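Nitrite oxidoreductase subunit C (Kuenenia stuttgartiensis, PDB 7B04) binds a heme b and calcium ions and probably transfers electrons as part of the nitrite oxidoreductase complex of an anammox bacterium. Local coordinates at residues V113-N121 and N290-R298; A70-L81 and V95-I103. All blocks are in the same frame, centred on the assembly; numbering follows the deposited sequence.

In the fold
From the N terminus, helix 64-71 leads through a turn into strand 77-80, and contact 2 (70-81 with 95-103) pairs that strand antiparallel with strand 97-104, closing a loop of 13 residues. The chain then turns into strand 108-116, whose end opens contact 1 (113-121 with 290-298); this one spans 168 residues and ends beside the heme and a calcium ion. The two closures neither nest nor cross but follow in series. They meet physically: Ile114 O lies 2.8 Å from Glu99 N, a probable hydrogen bond between neighbouring strands, and Met291 SD packs 3.6 Å from Ala98 CB. Contact 1 ties the end of 108-116 to strand 286-294 by side chains and calcium.

Contact 1: residues V113-N121 and N290-R298; sequences VIWDDATDN and NMAVWNGDR. With CA (calcium ion), chain B; HEM (protoporphyrin IX containing Fe), chain D.
The indole of Trp115 carries CG1 of Val293 on one face. That methyl stands 3.5 Å from the centroid of the five-membered ring and 15° off its normal, a CH-pi contact displaced toward the rim of the indole, near NE1 and CE2. Trp263 of strand 262-270 also meets this ring, the two planes at a shallow angle. Trp294 belongs to the heme side: its CB points away from 113-121, the porphyrin meso carbon CHD lies in plane at its ring edge, and Trp294 CH2 comes 3.4 Å from heme CMD. Nearer the start of both segments, Val113 CG1 lies alongside Met291 SD at 3.9 Å, the two side chains running antiparallel.

At the other end, a calcium ion joins the two segments. Asp117 OD2 binds it at 2.3 Å, and Thr119 takes hold twice, OG1 at 2.3 Å and its own carbonyl O at 2.4 Å. Its chi1 of 67° folds OG1 back over the backbone, which probably lets Thr119 chelate the ion. Asn121 OD1, at 2.6 Å, makes the longest of the five bonds from these two segments. Asn295 supplies OD1 at 2.4 Å; its amide plane is turned 76° from the Asp117 carboxylate, and both groups give one oxygen to the ion. Both carboxylate oxygens of Asp132 complete the site. In this ethylbenzene dehydrogenase-family domain, a calcium site made by the loops following two strands thus adjoins a heme-pocket wall of Asn290, Met291, Ala292 and Trp294.

The two strands are not hydrogen-bonded partners; they face each other through side chains and draw closer toward the calcium. Strand 108-116 runs between strands 97-104 and 262-270, whereas strand 286-294 lies between 133-139 and 306-316, with the heme against its far side.

Contact 2: residues A70-L81 and V95-I103; sequences AFKNAEGVQVKL and VNSAEIKAI
Val79 N donates to Ala98 O over 2.8 Å with an N-H...O angle of 157°, and Ala98 N returns a bond to Val79 O. Val77 and Ile100 form the next such reciprocal pair, Ile100 N reaching Val77 O at 3.0 Å almost in line with the carbonyl. Val77, Val79, Ala98 and Ile100 share one face, where Val79 CG2 meets Ile100 CG2 at 3.7 Å; Met291 packs on the last three. On the other face a water bridges Gln78 OE1 (2.8 Å) and Ser97 OG.

Beyond the strand pair, the helix end folds over the second strand. Ile103 CD1 sits above the centre of the Phe71 ring, 3.7 Å from its centroid and 11° off the normal, while Ala102 N lies at the ring edge. Lys101 CB packs obliquely against Phe71 CD1 at 3.6 Å. With chi2 to chi4 all near 180°, the Lys101 chain runs straight past Gly76 CA and brings NZ within 3.3 Å of Phe71 O, a weak bond to a carbonyl that also accepts Ala74 N. With an alanine in place of Phe71, Ile103 CD1 would probably lose the ring face beneath it and Lys101 CB its neighbour, leaving a gap between helix end and strand. Strands 77-80 and 97-104 form an antiparallel pair adjacent in the chain, joined by a long connection, consistent with the beta-sandwich of ethylbenzene dehydrogenase-type heme domains.

Contact 1: residues V113-N121 and N290-R298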
# COMPACT_ATOMS: atom_id res chain seq x y z
N VAL C 113 -55.20 -12.74 -1.09
CA VAL C 113 -54.86 -12.54 0.31
C VAL C 113 -54.63 -11.05 0.54
O VAL C 113 -53.88 -10.41 -0.21
CB VAL C 113 -53.61 -13.35 0.71
CG1 VAL C 113 -53.40 -13.28 2.21
CG2 VAL C 113 -53.76 -14.80 0.25
N ILE C 114 -55.25 -10.52 1.59
CA ILE C 114 -55.17 -9.10 1.93
C ILE C 114 -54.83 -8.94 3.40
O ILE C 114 -55.47 -9.54 4.27
CB ILE C 114 -56.51 -8.39 1.63
CG1 ILE C 114 -56.75 -8.30 0.13
CG2 ILE C 114 -56.53 -7.01 2.26
CD1 ILE C 114 -58.13 -7.78 -0.23
N TRP C 115 -53.82 -8.11 3.68
CA TRP C 115 -53.46 -7.77 5.04
C TRP C 115 -52.98 -6.32 5.04
O TRP C 115 -52.61 -5.77 4.00
CB TRP C 115 -52.37 -8.70 5.60
CG TRP C 115 -51.03 -8.50 4.98
CD1 TRP C 115 -49.99 -7.76 5.47
CD2 TRP C 115 -50.57 -9.06 3.74
NE1 TRP C 115 -48.92 -7.83 4.62
CE2 TRP C 115 -49.24 -8.62 3.55
CE3 TRP C 115 -51.15 -9.89 2.78
CZ2 TRP C 115 -48.49 -8.98 2.43
CZ3 TRP C 115 -50.40 -10.25 1.67
CH2 TRP C 115 -49.08 -9.79 1.51
N ASP C 116 -52.98 -5.72 6.22
CA ASP C 116 -52.60 -4.32 6.37
C ASP C 116 -51.15 -4.19 6.79
O ASP C 116 -50.71 -4.81 7.75
CB ASP C 116 -53.48 -3.60 7.39
CG ASP C 116 -54.95 -3.89 7.21
OD1 ASP C 116 -55.49 -3.47 6.17
OD2 ASP C 116 -55.58 -4.49 8.11
N ASP C 117 -50.39 -3.43 6.03
CA ASP C 117 -49.02 -3.14 6.43
C ASP C 117 -48.59 -1.77 5.92
O ASP C 117 -48.86 -1.40 4.78
CB ASP C 117 -48.04 -4.29 6.09
CG ASP C 117 -46.57 -3.85 6.00
OD1 ASP C 117 -45.99 -3.53 7.07
OD2 ASP C 117 -45.98 -4.13 4.88
N ALA C 118 -48.03 -0.99 6.83
CA ALA C 118 -47.75 0.43 6.65
C ALA C 118 -46.51 0.71 5.81
O ALA C 118 -46.28 1.87 5.46
CB ALA C 118 -47.59 1.10 8.02
N THR C 119 -45.74 -0.31 5.44
CA THR C 119 -44.47 -0.11 4.76
C THR C 119 -44.41 -0.97 3.51
O THR C 119 -44.81 -2.14 3.53
CB THR C 119 -43.28 -0.42 5.68
OG1 THR C 119 -43.25 -1.82 5.97
CG2 THR C 119 -43.37 0.36 6.97
N ASP C 120 -43.91 -0.38 2.43
CA ASP C 120 -43.67 -1.09 1.18
C ASP C 120 -42.20 -1.48 1.11
O ASP C 120 -41.35 -0.71 0.67
CB ASP C 120 -44.06 -0.21 -0.01
CG ASP C 120 -43.63 1.25 0.18
OD1 ASP C 120 -43.10 1.85 -0.77
OD2 ASP C 120 -43.82 1.79 1.30
N ASN C 121 -41.89 -2.70 1.56
CA ASN C 121 -40.54 -3.25 1.45
C ASN C 121 -40.52 -4.09 0.18
O ASN C 121 -41.03 -5.21 0.16
CB ASN C 121 -40.17 -4.07 2.68
CG ASN C 121 -40.31 -3.28 3.97
OD1 ASN C 121 -41.11 -3.64 4.83
ND2 ASN C 121 -39.52 -2.22 4.12
N ASN C 290 -52.97 -23.39 4.94
CA ASN C 290 -52.41 -22.58 6.01
C ASN C 290 -51.73 -21.37 5.40
O ASN C 290 -51.47 -21.32 4.19
CB ASN C 290 -51.43 -23.39 6.86
CG ASN C 290 -51.24 -22.81 8.25
OD1 ASN C 290 -51.80 -21.77 8.58
ND2 ASN C 290 -50.45 -23.49 9.07
N MET C 291 -51.45 -20.37 6.24
CA MET C 291 -51.05 -19.06 5.75
C MET C 291 -49.94 -18.49 6.62
O MET C 291 -49.79 -18.85 7.79
CB MET C 291 -52.25 -18.10 5.73
CG MET C 291 -52.00 -16.78 5.03
SD MET C 291 -53.31 -15.58 5.33
CE MET C 291 -54.67 -16.36 4.46
N ALA C 292 -49.16 -17.59 6.03
CA ALA C 292 -48.14 -16.84 6.75
C ALA C 292 -47.86 -15.55 5.99
O ALA C 292 -48.04 -15.48 4.77
CB ALA C 292 -46.85 -17.64 6.92
N VAL C 293 -47.42 -14.53 6.73
CA VAL C 293 -47.13 -13.21 6.17
C VAL C 293 -45.84 -12.70 6.79
O VAL C 293 -45.54 -12.98 7.96
CB VAL C 293 -48.30 -12.23 6.43
CG1 VAL C 293 -47.93 -10.81 6.01
CG2 VAL C 293 -49.56 -12.68 5.71
N TRP C 294 -45.05 -11.98 6.00
CA TRP C 294 -43.79 -11.40 6.46
C TRP C 294 -43.82 -9.89 6.26
O TRP C 294 -44.41 -9.38 5.31
CB TRP C 294 -42.59 -11.99 5.71
CG TRP C 294 -42.42 -13.45 5.96
CD1 TRP C 294 -41.56 -14.03 6.84
CD2 TRP C 294 -43.15 -14.51 5.35
NE1 TRP C 294 -41.69 -15.40 6.80
CE2 TRP C 294 -42.67 -15.72 5.89
CE3 TRP C 294 -44.16 -14.55 4.38
CZ2 TRP C 294 -43.17 -16.95 5.50
CZ3 TRP C 294 -44.65 -15.78 3.99
CH2 TRP C 294 -44.15 -16.96 4.55
N ASN C 295 -43.17 -9.18 7.18
CA ASN C 295 -43.01 -7.73 7.09
C ASN C 295 -41.53 -7.38 7.19
O ASN C 295 -40.94 -7.47 8.27
CB ASN C 295 -43.81 -7.01 8.18
CG ASN C 295 -43.85 -5.51 7.98
OD1 ASN C 295 -43.52 -5.00 6.91
ND2 ASN C 295 -44.25 -4.79 9.02
N GLY C 296 -40.94 -7.00 6.05
CA GLY C 296 -39.53 -6.64 6.02
C GLY C 296 -39.17 -5.49 6.94
O GLY C 296 -38.01 -5.37 7.35
N ASP C 297 -40.14 -4.64 7.29
CA ASP C 297 -39.85 -3.52 8.18
C ASP C 297 -39.45 -4.02 9.56
O ASP C 297 -38.59 -3.41 10.22
CB ASP C 297 -41.06 -2.59 8.27
CG ASP C 297 -40.73 -1.27 8.93
OD1 ASP C 297 -40.05 -0.43 8.29
OD2 ASP C 297 -41.14 -1.06 10.09
N ARG C 298 -40.06 -5.11 10.03
CA ARG C 298 -39.68 -5.74 11.29
C ARG C 298 -38.71 -6.91 11.09
O ARG C 298 -38.60 -7.77 11.97
CB ARG C 298 -40.93 -6.21 12.05
CG ARG C 298 -41.65 -5.10 12.80
CD ARG C 298 -42.70 -4.46 11.93
NE ARG C 298 -43.70 -3.73 12.70
CZ ARG C 298 -43.74 -2.41 12.81
NH1 ARG C 298 -42.82 -1.67 12.19
NH2 ARG C 298 -44.68 -1.82 13.53
CA CA B . -43.72 -3.79 4.88
CHA HEM D . -39.42 -20.71 6.38
CHB HEM D . -40.47 -22.21 10.90
CHC HEM D . -45.16 -22.14 9.65
CHD HEM D . -44.11 -20.80 5.07
C1A HEM D . -39.28 -21.21 7.67
C2A HEM D . -38.05 -21.65 8.28
C3A HEM D . -38.33 -22.06 9.53
C4A HEM D . -39.76 -21.90 9.75
CMA HEM D . -37.34 -22.61 10.58
CAA HEM D . -36.67 -21.61 7.59
CBA HEM D . -36.12 -23.01 7.38
CGA HEM D . -36.56 -23.53 6.04
O1A HEM D . -36.83 -24.75 5.93
O2A HEM D . -36.64 -22.70 5.09
C1B HEM D . -41.84 -22.26 10.99
C2B HEM D . -42.63 -22.45 12.19
C3B HEM D . -43.94 -22.44 11.85
C4B HEM D . -44.01 -22.23 10.41
CMB HEM D . -41.99 -22.65 13.59
CAB HEM D . -45.20 -22.59 12.73
CBB HEM D . -45.21 -22.56 14.07
C1C HEM D . -45.28 -21.72 8.34
C2C HEM D . -46.53 -21.41 7.66
C3C HEM D . -46.25 -21.04 6.41
C4C HEM D . -44.81 -21.11 6.23
CMC HEM D . -47.94 -21.49 8.28
CAC HEM D . -47.28 -20.63 5.33
CBC HEM D . -47.28 -21.19 4.12
C1D HEM D . -42.74 -20.57 5.06
C2D HEM D . -41.99 -19.88 4.02
C3D HEM D . -40.71 -19.85 4.39
C4D HEM D . -40.58 -20.53 5.67
CMD HEM D . -42.55 -19.27 2.72
CAD HEM D . -39.56 -19.21 3.57
CBD HEM D . -39.23 -17.82 4.10
CGD HEM D . -38.28 -17.14 3.16
O1D HEM D . -37.97 -15.94 3.38
O2D HEM D . -37.83 -17.78 2.17
NA HEM D . -40.29 -21.38 8.59
NB HEM D . -42.72 -22.13 9.93
NC HEM D . -44.25 -21.52 7.43
ND HEM D . -41.85 -20.95 6.05
FE HEM D . -42.15 -21.73 8.05

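Contact 2: residues A70-L81 and V95-I103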
# COMPACT_ATOMS: atom_id res chain seq x y z
N ALA C 70 -64.06 -10.21 -10.08
CA ALA C 70 -64.40 -11.60 -9.81
C ALA C 70 -64.47 -11.89 -8.31
O ALA C 70 -65.46 -12.44 -7.81
CB ALA C 70 -63.39 -12.53 -10.48
N PHE C 71 -63.42 -11.52 -7.56
CA PHE C 71 -63.36 -11.83 -6.14
C PHE C 71 -64.43 -11.10 -5.34
O PHE C 71 -64.78 -11.54 -4.24
CB PHE C 71 -61.99 -11.49 -5.57
CG PHE C 71 -60.93 -12.50 -5.89
CD1 PHE C 71 -60.81 -13.66 -5.15
CD2 PHE C 71 -60.05 -12.28 -6.94
CE1 PHE C 71 -59.83 -14.59 -5.46
CE2 PHE C 71 -59.07 -13.21 -7.25
CZ PHE C 71 -58.96 -14.36 -6.50
N LYS C 72 -64.96 -9.99 -5.86
CA LYS C 72 -66.01 -9.26 -5.17
C LYS C 72 -67.25 -10.12 -4.97
O LYS C 72 -68.00 -9.93 -4.01
CB LYS C 72 -66.35 -7.99 -5.94
CG LYS C 72 -67.31 -7.04 -5.25
CD LYS C 72 -67.03 -5.61 -5.69
CE LYS C 72 -68.24 -4.71 -5.49
NZ LYS C 72 -68.73 -4.17 -6.80
N ASN C 73 -67.48 -11.08 -5.87
CA ASN C 73 -68.63 -11.97 -5.76
C ASN C 73 -68.35 -13.20 -4.91
O ASN C 73 -69.27 -13.98 -4.67
CB ASN C 73 -69.09 -12.40 -7.16
CG ASN C 73 -69.36 -11.22 -8.06
OD1 ASN C 73 -68.44 -10.56 -8.55
ND2 ASN C 73 -70.64 -10.93 -8.30
N ALA C 74 -67.11 -13.40 -4.48
CA ALA C 74 -66.78 -14.50 -3.59
C ALA C 74 -66.82 -14.02 -2.14
O ALA C 74 -66.79 -12.82 -1.85
CB ALA C 74 -65.40 -15.07 -3.92
N GLU C 75 -66.90 -14.98 -1.22
CA GLU C 75 -66.91 -14.71 0.21
C GLU C 75 -65.65 -15.29 0.83
O GLU C 75 -65.31 -16.45 0.59
CB GLU C 75 -68.17 -15.26 0.87
CG GLU C 75 -69.46 -14.86 0.15
CD GLU C 75 -69.82 -13.40 0.34
OE1 GLU C 75 -70.07 -12.71 -0.68
OE2 GLU C 75 -69.85 -12.93 1.49
N GLY C 76 -64.96 -14.47 1.63
CA GLY C 76 -63.67 -14.85 2.16
C GLY C 76 -63.62 -15.06 3.66
O GLY C 76 -64.47 -14.55 4.40
N VAL C 77 -62.63 -15.82 4.11
CA VAL C 77 -62.42 -16.11 5.53
C VAL C 77 -61.40 -15.13 6.08
O VAL C 77 -60.43 -14.78 5.40
CB VAL C 77 -61.96 -17.57 5.72
CG1 VAL C 77 -61.69 -17.87 7.19
CG2 VAL C 77 -62.99 -18.53 5.16
N GLN C 78 -61.61 -14.70 7.32
CA GLN C 78 -60.70 -13.81 8.02
C GLN C 78 -59.79 -14.67 8.88
O GLN C 78 -60.22 -15.22 9.90
CB GLN C 78 -61.47 -12.80 8.87
CG GLN C 78 -60.63 -11.67 9.43
CD GLN C 78 -60.25 -10.65 8.37
OE1 GLN C 78 -59.14 -10.11 8.39
NE2 GLN C 78 -61.16 -10.38 7.45
N VAL C 79 -58.53 -14.78 8.48
CA VAL C 79 -57.56 -15.61 9.18
C VAL C 79 -56.88 -14.78 10.25
O VAL C 79 -56.57 -13.60 10.05
CB VAL C 79 -56.54 -16.21 8.19
CG1 VAL C 79 -55.60 -17.16 8.90
CG2 VAL C 79 -57.27 -16.92 7.06
N LYS C 80 -56.61 -15.42 11.39
CA LYS C 80 -55.94 -14.79 12.52
C LYS C 80 -54.46 -15.14 12.48
O LYS C 80 -54.09 -16.30 12.23
CB LYS C 80 -56.57 -15.25 13.84
CG LYS C 80 -55.98 -14.62 15.09
CD LYS C 80 -55.08 -15.60 15.82
CE LYS C 80 -54.61 -15.03 17.15
NZ LYS C 80 -55.75 -14.87 18.11
N LEU C 81 -53.62 -14.15 12.73
CA LEU C 81 -52.18 -14.30 12.62
C LEU C 81 -51.51 -14.01 13.95
O LEU C 81 -51.99 -13.20 14.75
CB LEU C 81 -51.61 -13.37 11.54
CG LEU C 81 -52.03 -13.68 10.11
CD1 LEU C 81 -51.20 -12.88 9.12
CD2 LEU C 81 -51.90 -15.17 9.83
N VAL C 95 -48.31 -8.22 11.87
CA VAL C 95 -49.60 -8.40 11.23
C VAL C 95 -50.41 -9.40 12.05
O VAL C 95 -49.90 -10.43 12.47
CB VAL C 95 -49.44 -8.89 9.78
CG1 VAL C 95 -50.80 -9.12 9.13
CG2 VAL C 95 -48.62 -7.90 8.97
N ASN C 96 -51.69 -9.07 12.27
CA ASN C 96 -52.55 -9.86 13.13
C ASN C 96 -53.65 -10.62 12.40
O ASN C 96 -54.09 -11.66 12.89
CB ASN C 96 -53.21 -8.96 14.18
CG ASN C 96 -52.20 -8.29 15.10
OD1 ASN C 96 -51.25 -8.91 15.56
ND2 ASN C 96 -52.41 -7.00 15.36
N SER C 97 -54.10 -10.12 11.25
CA SER C 97 -55.20 -10.74 10.52
C SER C 97 -54.95 -10.63 9.02
O SER C 97 -54.20 -9.76 8.56
CB SER C 97 -56.55 -10.11 10.88
OG SER C 97 -56.62 -8.76 10.45
N ALA C 98 -55.57 -11.53 8.27
CA ALA C 98 -55.51 -11.48 6.82
C ALA C 98 -56.79 -12.06 6.23
O ALA C 98 -57.27 -13.10 6.68
CB ALA C 98 -54.29 -12.24 6.28
N GLU C 99 -57.33 -11.37 5.23
CA GLU C 99 -58.49 -11.84 4.48
C GLU C 99 -58.03 -12.71 3.31
O GLU C 99 -57.08 -12.38 2.61
CB GLU C 99 -59.29 -10.64 3.96
CG GLU C 99 -60.61 -10.96 3.30
CD GLU C 99 -60.82 -10.19 2.01
OE1 GLU C 99 -61.87 -9.53 1.87
OE2 GLU C 99 -59.93 -10.24 1.13
N ILE C 100 -58.71 -13.84 3.12
CA ILE C 100 -58.40 -14.76 2.02
C ILE C 100 -59.67 -15.12 1.27
O ILE C 100 -60.66 -15.54 1.88
CB ILE C 100 -57.67 -16.03 2.52
CG1 ILE C 100 -57.33 -16.93 1.33
CG2 ILE C 100 -58.49 -16.77 3.57
CD1 ILE C 100 -56.31 -18.00 1.64
N LYS C 101 -59.66 -14.93 -0.04
CA LYS C 101 -60.73 -15.34 -0.93
C LYS C 101 -60.17 -16.26 -2.01
O LYS C 101 -58.96 -16.29 -2.26
CB LYS C 101 -61.41 -14.13 -1.59
CG LYS C 101 -62.22 -13.26 -0.65
CD LYS C 101 -62.93 -12.16 -1.41
CE LYS C 101 -63.75 -11.28 -0.48
NZ LYS C 101 -64.45 -10.19 -1.22
N ALA C 102 -61.06 -17.02 -2.65
CA ALA C 102 -60.62 -17.97 -3.66
C ALA C 102 -61.75 -18.24 -4.65
O ALA C 102 -62.92 -18.34 -4.27
CB ALA C 102 -60.15 -19.29 -3.03
N ILE C 103 -61.37 -18.39 -5.92
CA ILE C 103 -62.27 -18.60 -7.04
C ILE C 103 -61.56 -19.53 -8.01
O ILE C 103 -60.33 -19.63 -8.02
CB ILE C 103 -62.66 -17.28 -7.74
CG1 ILE C 103 -61.40 -16.55 -8.21
CG2 ILE C 103 -63.47 -16.39 -6.81
CD1 ILE C 103 -61.67 -15.23 -8.87
O HOH W 1 -57.45 -8.14 7.43